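Local atomic coordinates of probable adhesion protein (Pseudomonas aeruginosa PAO1, PDB entry 6R3Z), a protein that binds divalent metal ions, among them ferrous iron, manganese and nickel, probably as the solute-binding component of a metal transport system. Residues 9-12 with 16-19; 21-26 with 121-126; 117-122 with 259-264. All coordinates share one frame; numbering follows the deposited sequence.

Contact 1 of 3, residues 9-12 with 16-19; sequences IGIT and YYSY
Ile11, at the end of strand 8-11, meets the first turn of helix 14-24 through both of its branches. Its longer arm touches Tyr17: CD1 of Ile11 reaches CB of Tyr17 at 3.7 Å, while CG1 comes up to the edge of the Tyr17 ring, close to the ring plane, 4.0 Å from CD2 of Tyr17. The CG2 methyl of Ile11 lies 3.8 Å from Tyr16 O, and the branch carbon CB of Ile11 is 4.2 Å from Tyr16 CB. Chi1 of 65° sets CG1 of Ile11 between its own backbone N and carbonyl carbon and leaves CG2 on the Tyr16 side; chi2 of 86° then turns CD1 onto Tyr17. No hydrogen bond joins the segments; the contact is van der Waals packing, one methyl resting against a backbone carbonyl. Past CB, the Tyr16 side chain leads away from the strand, and its hydroxyl is hydrogen-bonded to Gln122 and Asn62. Tyr17 also touches Val30 and Pro32, as Ile11 does, so one apolar patch spans two neighbouring strands. In this beta-alpha-beta unit (8-11, 14-24, 29-32), helix 14-24 lies on the parallel sheet, with helix 116-133 alongside it, touched by Tyr19.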
ATOM      1  N   ILE A   9      -5.598  -0.348  19.599  1.00 23.07           N
ATOM      2  CA  ILE A   9      -4.599  -0.708  18.576  1.00 21.90           C
ATOM      3  C   ILE A   9      -4.242   0.464  17.657  1.00 24.87           C
ATOM      4  O   ILE A   9      -5.088   0.951  16.902  1.00 25.07           O
ATOM      5  CB  ILE A   9      -5.153  -1.882  17.719  1.00 23.59           C
ATOM      6  CG1 ILE A   9      -5.659  -3.047  18.582  1.00 23.51           C
ATOM      7  CG2 ILE A   9      -4.116  -2.351  16.662  1.00 23.19           C
ATOM      8  CD1 ILE A   9      -6.702  -3.930  17.793  1.00 24.64           C
ATOM      9  N   GLY A  10      -2.973   0.824  17.640  1.00 21.99           N
ATOM     10  CA  GLY A  10      -2.504   1.870  16.751  1.00 21.34           C
ATOM     11  C   GLY A  10      -2.171   1.323  15.381  1.00 23.84           C
ATOM     12  O   GLY A  10      -1.726   0.181  15.252  1.00 23.92           O
ATOM     13  N   ILE A  11      -2.444   2.119  14.343  1.00 20.63           N
ATOM     14  CA  ILE A  11      -2.136   1.823  12.946  1.00 20.41           C
ATOM     15  C   ILE A  11      -1.404   3.016  12.340  1.00 23.82           C
ATOM     16  O   ILE A  11      -1.517   4.136  12.863  1.00 23.67           O
ATOM     17  CB  ILE A  11      -3.352   1.369  12.104  1.00 22.71           C
ATOM     18  CG1 ILE A  11      -4.417   2.497  11.953  1.00 23.80           C
ATOM     19  CG2 ILE A  11      -3.940   0.060  12.648  1.00 23.72           C
ATOM     20  CD1 ILE A  11      -4.145   3.495  10.758  1.00 23.15           C
ATOM     21  N   THR A  12      -0.723   2.808  11.201  1.00 21.72           N
ATOM     22  CA  THR A  12       0.099   3.876  10.627  1.00 23.01           C
ATOM     23  C   THR A  12      -0.361   4.379   9.260  1.00 27.49           C
ATOM     24  O   THR A  12      -0.194   5.566   8.969  1.00 28.66           O
ATOM     25  CB  THR A  12       1.574   3.432  10.570  1.00 27.97           C
ATOM     26  OG1 THR A  12       1.692   2.377   9.619  1.00 24.94           O
ATOM     27  CG2 THR A  12       2.115   2.966  11.929  1.00 24.71           C
ATOM     28  N   TYR A  16      -3.625  -0.483   6.686  1.00 18.97           N
ATOM     29  CA  TYR A  16      -3.577  -1.148   7.997  1.00 19.73           C
ATOM     30  C   TYR A  16      -4.811  -0.843   8.830  1.00 22.69           C
ATOM     31  O   TYR A  16      -5.283  -1.736   9.529  1.00 19.47           O
ATOM     32  CB  TYR A  16      -2.264  -0.880   8.739  1.00 20.06           C
ATOM     33  CG  TYR A  16      -1.091  -1.421   7.949  1.00 21.70           C
ATOM     34  CD1 TYR A  16      -0.712  -2.761   8.050  1.00 24.16           C
ATOM     35  CD2 TYR A  16      -0.442  -0.631   7.004  1.00 22.39           C
ATOM     36  CE1 TYR A  16       0.314  -3.292   7.253  1.00 24.02           C
ATOM     37  CE2 TYR A  16       0.568  -1.152   6.186  1.00 23.46           C
ATOM     38  CZ  TYR A  16       0.945  -2.482   6.315  1.00 26.05           C
ATOM     39  OH  TYR A  16       1.936  -2.983   5.495  1.00 25.60           O
ATOM     40  N   TYR A  17      -5.385   0.368   8.688  1.00 21.08           N
ATOM     41  CA  TYR A  17      -6.657   0.685   9.355  1.00 20.90           C
ATOM     42  C   TYR A  17      -7.719  -0.315   8.823  1.00 22.77           C
ATOM     43  O   TYR A  17      -8.462  -0.920   9.612  1.00 21.93           O
ATOM     44  CB  TYR A  17      -7.119   2.128   9.056  1.00 21.64           C
ATOM     45  CG  TYR A  17      -8.377   2.476   9.823  1.00 21.49           C
ATOM     46  CD1 TYR A  17      -9.639   2.147   9.321  1.00 22.69           C
ATOM     47  CD2 TYR A  17      -8.308   3.045  11.097  1.00 22.48           C
ATOM     48  CE1 TYR A  17     -10.798   2.413  10.045  1.00 25.35           C
ATOM     49  CE2 TYR A  17      -9.464   3.309  11.838  1.00 23.46           C
ATOM     50  CZ  TYR A  17     -10.706   2.982  11.308  1.00 31.20           C
ATOM     51  OH  TYR A  17     -11.858   3.251  11.998  1.00 29.81           O
ATOM     52  N   SER A  18      -7.765  -0.512   7.492  1.00 18.90           N
ATOM     53  CA  SER A  18      -8.720  -1.453   6.873  1.00 19.35           C
ATOM     54  C   SER A  18      -8.510  -2.891   7.357  1.00 22.13           C
ATOM     55  O   SER A  18      -9.484  -3.554   7.750  1.00 21.61           O
ATOM     56  CB  SER A  18      -8.655  -1.370   5.350  1.00 21.87           C
ATOM     57  OG  SER A  18      -9.238  -0.168   4.868  1.00 23.34           O
ATOM     58  N   TYR A  19      -7.242  -3.351   7.412  1.00 19.49           N
ATOM     59  CA  TYR A  19      -6.949  -4.710   7.876  1.00 19.28           C
ATOM     60  C   TYR A  19      -7.434  -4.877   9.316  1.00 21.86           C
ATOM     61  O   TYR A  19      -8.202  -5.784   9.582  1.00 21.34           O
ATOM     62  CB  TYR A  19      -5.450  -5.030   7.864  1.00 19.62           C
ATOM     63  CG  TYR A  19      -4.680  -4.950   6.560  1.00 19.38           C
ATOM     64  CD1 TYR A  19      -5.338  -4.901   5.329  1.00 19.47           C
ATOM     65  CD2 TYR A  19      -3.286  -4.914   6.558  1.00 20.88           C
ATOM     66  CE1 TYR A  19      -4.616  -4.816   4.127  1.00 22.72           C
ATOM     67  CE2 TYR A  19      -2.563  -4.797   5.374  1.00 21.35           C
ATOM     68  CZ  TYR A  19      -3.225  -4.776   4.163  1.00 26.67           C
ATOM     69  OH  TYR A  19      -2.450  -4.657   3.031  1.00 24.32           O
TER

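Contact 2 of 3, residues 21-26 with 121-126; sequences SNIVGD and TQVNTI
Ile23, on the last turn of helix 14-24, meets helix 116-133 at Val123 and Ile126, two residues three apart and so on neighbouring turns of the same helix face. CG1 of Ile23 lies 4.0 Å from CG1 of Val123, the two side chains sliding past each other in opposite directions. Beyond it, CD1 of Ile23 presses on the branch point of Ile126, 3.7 Å from CG2 and 3.8 Å from CB of Ile126, and here the side chains cross at about a right angle. The extended arm of Ile23, with chi2 at 161°, is what carries CD1 to the far helix.

A second kind of contact sets methyl against backbone. The same CD1 of Ile23 stands 3.4 Å from Val123 O, a van der Waals approach to a carbonyl within the helix.

Backbone hydrogen bonds form inside each segment. Ile126 N bonds to Gln122 O at 2.8 Å in the one, and Gly25 N to Ser21 O at 2.9 Å in the other. Gly25, the residue after Val24, leaves helical geometry with a positive phi of 59°, two residues past Ile23.

Around the contact, Ile23 also touches Tyr141 and Val123 touches Ala145, both on helix 138-160, while Tyr19 packs against Val123 and Ile126. With no hydrogen bond or charge pair between the segments, the contact rests on burial of aliphatic surface, with nothing directional across it, and is a small part of how the two helices pack.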
ATOM      1  N   SER A  21      -9.469  -3.055  11.355  1.00 21.97           N
ATOM      2  CA  SER A  21     -10.929  -2.890  11.540  1.00 21.83           C
ATOM      3  C   SER A  21     -11.693  -4.165  11.117  1.00 24.05           C
ATOM      4  O   SER A  21     -12.594  -4.608  11.825  1.00 24.68           O
ATOM      5  CB  SER A  21     -11.440  -1.698  10.730  1.00 25.00           C
ATOM      6  OG  SER A  21     -10.845  -0.507  11.210  1.00 37.52           O
ATOM      7  N   ASN A  22     -11.311  -4.763   9.974  1.00 20.65           N
ATOM      8  CA  ASN A  22     -11.969  -5.993   9.506  1.00 20.97           C
ATOM      9  C   ASN A  22     -11.667  -7.191  10.403  1.00 24.20           C
ATOM     10  O   ASN A  22     -12.546  -8.030  10.604  1.00 24.42           O
ATOM     11  CB  ASN A  22     -11.657  -6.264   8.050  1.00 22.02           C
ATOM     12  CG  ASN A  22     -12.604  -5.488   7.172  1.00 30.23           C
ATOM     13  OD1 ASN A  22     -13.746  -5.916   6.948  1.00 25.97           O
ATOM     14  ND2 ASN A  22     -12.166  -4.323   6.666  1.00 20.56           N
ATOM     15  N   ILE A  23     -10.454  -7.241  10.981  1.00 19.51           N
ATOM     16  CA  ILE A  23     -10.067  -8.305  11.899  1.00 19.23           C
ATOM     17  C   ILE A  23     -10.834  -8.186  13.253  1.00 24.07           C
ATOM     18  O   ILE A  23     -11.325  -9.186  13.744  1.00 23.66           O
ATOM     19  CB  ILE A  23      -8.539  -8.332  12.139  1.00 21.54           C
ATOM     20  CG1 ILE A  23      -7.755  -8.704  10.841  1.00 20.40           C
ATOM     21  CG2 ILE A  23      -8.172  -9.297  13.288  1.00 22.34           C
ATOM     22  CD1 ILE A  23      -6.284  -8.315  10.876  1.00 22.74           C
ATOM     23  N   VAL A  24     -10.832  -7.004  13.881  1.00 21.89           N
ATOM     24  CA  VAL A  24     -11.392  -6.842  15.234  1.00 22.10           C
ATOM     25  C   VAL A  24     -12.886  -6.532  15.295  1.00 26.86           C
ATOM     26  O   VAL A  24     -13.518  -6.803  16.323  1.00 26.43           O
ATOM     27  CB  VAL A  24     -10.591  -5.780  16.055  1.00 26.23           C
ATOM     28  CG1 VAL A  24      -9.101  -6.115  16.063  1.00 26.08           C
ATOM     29  CG2 VAL A  24     -10.835  -4.353  15.543  1.00 26.12           C
ATOM     30  N   GLY A  25     -13.420  -5.892  14.252  1.00 25.28           N
ATOM     31  CA  GLY A  25     -14.809  -5.450  14.258  1.00 25.82           C
ATOM     32  C   GLY A  25     -15.043  -4.506  15.429  1.00 30.12           C
ATOM     33  O   GLY A  25     -14.215  -3.631  15.706  1.00 28.35           O
ATOM     34  N   ASP A  26     -16.104  -4.746  16.198  1.00 28.08           N
ATOM     35  CA  ASP A  26     -16.387  -3.901  17.361  1.00 28.14           C
ATOM     36  C   ASP A  26     -15.746  -4.418  18.672  1.00 29.28           C
ATOM     37  O   ASP A  26     -16.056  -3.892  19.738  1.00 28.93           O
ATOM     38  CB  ASP A  26     -17.912  -3.712  17.510  1.00 30.57           C
ATOM     39  CG  ASP A  26     -18.695  -5.001  17.719  1.00 35.03           C
ATOM     40  OD1 ASP A  26     -18.105  -5.988  18.243  1.00 33.78           O
ATOM     41  OD2 ASP A  26     -19.907  -5.018  17.395  1.00 43.50           O
ATOM     42  N   THR A 121      -1.584 -12.357   3.809  1.00 22.12           N
ATOM     43  CA  THR A 121      -0.522 -12.797   4.721  1.00 21.27           C
ATOM     44  C   THR A 121      -0.422 -11.835   5.929  1.00 24.19           C
ATOM     45  O   THR A 121      -0.360 -12.289   7.072  1.00 22.84           O
ATOM     46  CB  THR A 121       0.812 -13.038   3.974  1.00 26.82           C
ATOM     47  OG1 THR A 121       0.630 -14.041   2.951  1.00 24.41           O
ATOM     48  CG2 THR A 121       1.936 -13.465   4.926  1.00 27.51           C
ATOM     49  N   GLN A 122      -0.441 -10.529   5.668  1.00 20.20           N
ATOM     50  CA  GLN A 122      -0.374  -9.507   6.734  1.00 20.12           C
ATOM     51  C   GLN A 122      -1.603  -9.589   7.643  1.00 22.21           C
ATOM     52  O   GLN A 122      -1.458  -9.561   8.865  1.00 21.77           O
ATOM     53  CB  GLN A 122      -0.217  -8.105   6.140  1.00 20.22           C
ATOM     54  CG  GLN A 122       1.127  -7.938   5.449  1.00 22.39           C
ATOM     55  CD  GLN A 122       1.273  -6.583   4.839  1.00 28.68           C
ATOM     56  OE1 GLN A 122       1.627  -5.630   5.524  1.00 26.24           O
ATOM     57  NE2 GLN A 122       1.013  -6.476   3.542  1.00 24.52           N
ATOM     58  N   VAL A 123      -2.798  -9.736   7.043  1.00 19.38           N
ATOM     59  CA  VAL A 123      -4.063  -9.839   7.785  1.00 19.73           C
ATOM     60  C   VAL A 123      -3.996 -11.050   8.735  1.00 24.28           C
ATOM     61  O   VAL A 123      -4.316 -10.905   9.925  1.00 23.50           O
ATOM     62  CB  VAL A 123      -5.283  -9.875   6.825  1.00 23.57           C
ATOM     63  CG1 VAL A 123      -6.534 -10.438   7.505  1.00 24.89           C
ATOM     64  CG2 VAL A 123      -5.559  -8.474   6.273  1.00 22.90           C
ATOM     65  N   ASN A 124      -3.530 -12.213   8.225  1.00 22.53           N
ATOM     66  CA  ASN A 124      -3.424 -13.427   9.040  1.00 23.66           C
ATOM     67  C   ASN A 124      -2.414 -13.276  10.179  1.00 25.78           C
ATOM     68  O   ASN A 124      -2.699 -13.691  11.304  1.00 25.02           O
ATOM     69  CB  ASN A 124      -3.150 -14.652   8.168  1.00 26.33           C
ATOM     70  CG  ASN A 124      -4.331 -15.013   7.291  1.00 34.67           C
ATOM     71  OD1 ASN A 124      -5.496 -14.801   7.651  1.00 32.60           O
ATOM     72  ND2 ASN A 124      -4.061 -15.615   6.147  1.00 35.46           N
ATOM     73  N   THR A 125      -1.287 -12.594   9.915  1.00 21.45           N
ATOM     74  CA  THR A 125      -0.250 -12.345  10.929  1.00 22.13           C
ATOM     75  C   THR A 125      -0.792 -11.422  12.018  1.00 24.35           C
ATOM     76  O   THR A 125      -0.637 -11.715  13.213  1.00 23.51           O
ATOM     77  CB  THR A 125       1.022 -11.810  10.265  1.00 24.87           C
ATOM     78  OG1 THR A 125       1.577 -12.863   9.464  1.00 26.05           O
ATOM     79  CG2 THR A 125       2.077 -11.366  11.285  1.00 25.52           C
ATOM     80  N   ILE A 126      -1.451 -10.309  11.599  1.00 19.96           N
ATOM     81  CA  ILE A 126      -2.040  -9.371  12.550  1.00 19.04           C
ATOM     82  C   ILE A 126      -3.065 -10.087  13.460  1.00 23.04           C
ATOM     83  O   ILE A 126      -2.983  -9.953  14.681  1.00 24.28           O
ATOM     84  CB  ILE A 126      -2.621  -8.117  11.827  1.00 21.39           C
ATOM     85  CG1 ILE A 126      -1.488  -7.311  11.119  1.00 19.97           C
ATOM     86  CG2 ILE A 126      -3.367  -7.209  12.815  1.00 21.84           C
ATOM     87  CD1 ILE A 126      -1.966  -6.404   9.952  1.00 23.31           C
TER

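Contact 3 of 3, residues 117-122 with 259-264; sequences SASITQ and GKYEEE
The C-terminal helix 260-277, which follows strand 244-248 of the protein's second parallel sheet, comes back here onto helix 116-133 of the half built on strands 8-11, 29-32, 58-61 and 84-86. The meeting is made by two hydroxyl-bearing side chains, Ser119 and Tyr261. Their oxygens, Ser119 OG and Tyr261 OH, are 2.7 Å apart, and CB of Ser119 is 3.6 Å from Tyr261 OH. The serine approaches the end of the ring obliquely, its OG 3.1 Å from Tyr261 CZ. Chi1 of -175° swings the phenol of Tyr261 out from its helix, spanning backbones that come no nearer than 9.7 Å, between Ser119 CA and Tyr261 CA.

Each hydroxyl has settled partners outside the two segments. Ser119 OG is hydrogen-bonded to Tyr19 OH and to the carbonyl of Ser115, just before the helix begins, and Tyr261 OH to the carbonyl of Phe113. Tyr19 in addition packs its ring edge-to-face with that of Tyr261. Within the C-terminal helix, Lys260 NZ, which also bonds Tyr253 O, forms a salt bridge with Glu264 OE2 at 2.7 Å, approaching 37° out of the carboxylate plane.

The chemistry implies a small buried polar cluster: the hydroxyls of Ser119, Tyr261 and Tyr19 lie together, and two backbone carbonyls give them acceptors, so these polar groups are accommodated away from bulk water.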
ATOM      1  N   SER A 117      -2.229 -11.017  -2.338  1.00 23.96           N
ATOM      2  CA  SER A 117      -1.594 -12.139  -1.628  1.00 24.16           C
ATOM      3  C   SER A 117      -0.814 -11.679  -0.383  1.00 25.80           C
ATOM      4  O   SER A 117      -0.973 -12.282   0.677  1.00 24.75           O
ATOM      5  CB  SER A 117      -0.695 -12.946  -2.565  1.00 27.92           C
ATOM      6  OG  SER A 117       0.322 -12.124  -3.108  1.00 29.15           O
ATOM      7  N   ALA A 118      -0.021 -10.581  -0.487  1.00 22.14           N
ATOM      8  CA  ALA A 118       0.726 -10.084   0.674  1.00 22.53           C
ATOM      9  C   ALA A 118      -0.256  -9.491   1.736  1.00 23.90           C
ATOM     10  O   ALA A 118       0.006  -9.634   2.923  1.00 23.73           O
ATOM     11  CB  ALA A 118       1.768  -9.043   0.266  1.00 23.67           C
ATOM     12  N   SER A 119      -1.368  -8.852   1.311  1.00 21.37           N
ATOM     13  CA  SER A 119      -2.380  -8.312   2.248  1.00 21.49           C
ATOM     14  C   SER A 119      -2.993  -9.459   3.064  1.00 23.94           C
ATOM     15  O   SER A 119      -3.133  -9.335   4.277  1.00 21.44           O
ATOM     16  CB  SER A 119      -3.491  -7.573   1.508  1.00 23.70           C
ATOM     17  OG  SER A 119      -3.015  -6.307   1.088  1.00 24.12           O
ATOM     18  N   ILE A 120      -3.313 -10.597   2.406  1.00 21.03           N
ATOM     19  CA  ILE A 120      -3.877 -11.758   3.093  1.00 20.60           C
ATOM     20  C   ILE A 120      -2.881 -12.243   4.174  1.00 23.65           C
ATOM     21  O   ILE A 120      -3.285 -12.488   5.316  1.00 22.30           O
ATOM     22  CB  ILE A 120      -4.281 -12.855   2.079  1.00 23.03           C
ATOM     23  CG1 ILE A 120      -5.505 -12.371   1.229  1.00 22.03           C
ATOM     24  CG2 ILE A 120      -4.559 -14.200   2.790  1.00 24.93           C
ATOM     25  CD1 ILE A 120      -5.824 -13.181  -0.042  1.00 25.63           C
ATOM     26  N   THR A 121      -1.584 -12.357   3.809  1.00 22.12           N
ATOM     27  CA  THR A 121      -0.522 -12.797   4.721  1.00 21.27           C
ATOM     28  C   THR A 121      -0.422 -11.835   5.929  1.00 24.19           C
ATOM     29  O   THR A 121      -0.360 -12.289   7.072  1.00 22.84           O
ATOM     30  CB  THR A 121       0.812 -13.038   3.974  1.00 26.82           C
ATOM     31  OG1 THR A 121       0.630 -14.041   2.951  1.00 24.41           O
ATOM     32  CG2 THR A 121       1.936 -13.465   4.926  1.00 27.51           C
ATOM     33  N   GLN A 122      -0.441 -10.529   5.668  1.00 20.20           N
ATOM     34  CA  GLN A 122      -0.374  -9.507   6.734  1.00 20.12           C
ATOM     35  C   GLN A 122      -1.603  -9.589   7.643  1.00 22.21           C
ATOM     36  O   GLN A 122      -1.458  -9.561   8.865  1.00 21.77           O
ATOM     37  CB  GLN A 122      -0.217  -8.105   6.140  1.00 20.22           C
ATOM     38  CG  GLN A 122       1.127  -7.938   5.449  1.00 22.39           C
ATOM     39  CD  GLN A 122       1.273  -6.583   4.839  1.00 28.68           C
ATOM     40  OE1 GLN A 122       1.627  -5.630   5.524  1.00 26.24           O
ATOM     41  NE2 GLN A 122       1.013  -6.476   3.542  1.00 24.52           N
ATOM     42  N   GLY A 259     -13.661  -0.169   4.797  1.00 22.39           N
ATOM     43  CA  GLY A 259     -13.778  -0.545   3.390  1.00 22.66           C
ATOM     44  C   GLY A 259     -12.825   0.093   2.393  1.00 24.71           C
ATOM     45  O   GLY A 259     -12.787  -0.342   1.242  1.00 23.50           O
ATOM     46  N   LYS A 260     -12.057   1.136   2.803  1.00 20.67           N
ATOM     47  CA  LYS A 260     -11.157   1.848   1.889  1.00 20.02           C
ATOM     48  C   LYS A 260     -10.253   0.908   1.082  1.00 23.16           C
ATOM     49  O   LYS A 260     -10.164   1.045  -0.150  1.00 23.56           O
ATOM     50  CB  LYS A 260     -10.285   2.867   2.632  1.00 20.23           C
ATOM     51  CG  LYS A 260      -9.560   3.801   1.652  1.00 20.67           C
ATOM     52  CD  LYS A 260      -8.597   4.727   2.389  1.00 26.17           C
ATOM     53  CE  LYS A 260      -7.905   5.725   1.483  1.00 24.91           C
ATOM     54  NZ  LYS A 260      -8.882   6.609   0.780  1.00 26.01           N
ATOM     55  N   TYR A 261      -9.569  -0.010   1.779  1.00 20.80           N
ATOM     56  CA  TYR A 261      -8.636  -0.924   1.115  1.00 21.44           C
ATOM     57  C   TYR A 261      -9.305  -1.705  -0.007  1.00 21.59           C
ATOM     58  O   TYR A 261      -8.803  -1.686  -1.128  1.00 21.26           O
ATOM     59  CB  TYR A 261      -7.922  -1.869   2.099  1.00 22.70           C
ATOM     60  CG  TYR A 261      -6.891  -2.713   1.388  1.00 23.65           C
ATOM     61  CD1 TYR A 261      -5.680  -2.162   0.977  1.00 25.93           C
ATOM     62  CD2 TYR A 261      -7.177  -4.023   1.006  1.00 24.35           C
ATOM     63  CE1 TYR A 261      -4.754  -2.907   0.250  1.00 26.47           C
ATOM     64  CE2 TYR A 261      -6.252  -4.786   0.289  1.00 24.49           C
ATOM     65  CZ  TYR A 261      -5.041  -4.220  -0.088  1.00 29.50           C
ATOM     66  OH  TYR A 261      -4.159  -4.922  -0.884  1.00 29.29           O
ATOM     67  N   GLU A 262     -10.405  -2.407   0.284  1.00 19.49           N
ATOM     68  CA  GLU A 262     -11.033  -3.220  -0.758  1.00 20.15           C
ATOM     69  C   GLU A 262     -11.625  -2.376  -1.920  1.00 24.32           C
ATOM     70  O   GLU A 262     -11.470  -2.763  -3.082  1.00 26.33           O
ATOM     71  CB  GLU A 262     -12.041  -4.217  -0.179  1.00 22.78           C
ATOM     72  CG  GLU A 262     -13.301  -3.664   0.428  1.00 29.64           C
ATOM     73  CD  GLU A 262     -13.847  -4.741   1.346  1.00 40.49           C
ATOM     74  OE1 GLU A 262     -14.517  -5.686   0.863  1.00 34.76           O
ATOM     75  OE2 GLU A 262     -13.533  -4.672   2.552  1.00 23.67           O
ATOM     76  N   GLU A 263     -12.194  -1.205  -1.621  1.00 21.81           N
ATOM     77  CA  GLU A 263     -12.758  -0.299  -2.632  1.00 23.06           C
ATOM     78  C   GLU A 263     -11.674   0.174  -3.620  1.00 26.43           C
ATOM     79  O   GLU A 263     -11.833   0.019  -4.838  1.00 25.77           O
ATOM     80  CB  GLU A 263     -13.460   0.917  -1.973  1.00 24.85           C
ATOM     81  CG  GLU A 263     -14.768   0.558  -1.286  1.00 34.34           C
ATOM     82  CD  GLU A 263     -15.329   1.611  -0.347  1.00 59.35           C
ATOM     83  OE1 GLU A 263     -15.188   2.818  -0.645  1.00 53.62           O
ATOM     84  OE2 GLU A 263     -15.925   1.224   0.686  1.00 53.27           O
ATOM     85  N   GLU A 264     -10.553   0.679  -3.089  1.00 22.24           N
ATOM     86  CA  GLU A 264      -9.454   1.219  -3.908  1.00 22.02           C
ATOM     87  C   GLU A 264      -8.629   0.130  -4.578  1.00 24.25           C
ATOM     88  O   GLU A 264      -8.168   0.349  -5.703  1.00 25.00           O
ATOM     89  CB  GLU A 264      -8.614   2.193  -3.103  1.00 22.87           C
ATOM     90  CG  GLU A 264      -9.517   3.301  -2.577  1.00 23.52           C
ATOM     91  CD  GLU A 264      -8.881   4.558  -2.044  1.00 31.17           C
ATOM     92  OE1 GLU A 264      -7.631   4.652  -2.056  1.00 26.65           O
ATOM     93  OE2 GLU A 264      -9.644   5.444  -1.589  1.00 27.09           O
TER

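Overall arrangement
The three contacts follow one another along helices 14-24 and 116-133, with strand 8-11 and helix 260-277 joining at the ends; contacts 2 and 3 share Thr121 and Gln122. The centres of contacts 1 and 2 are about 9 Å apart. Tyrosines of contact 1 make the cross-links, Tyr16 OH meeting Gln122 OE1 at 2.7 Å and Tyr19 OH meeting Ser119 OG at 2.6 Å. Contact 2 lies away from the metal site, whereas the side chains of Tyr16 and Tyr261 lie about 11 and 13 Å from the nickel ion. The Tyr16 side chain is about 6 Å from that of His66, and the Tyr261 side chain about 9 Å from that of His250, both nickel ligands.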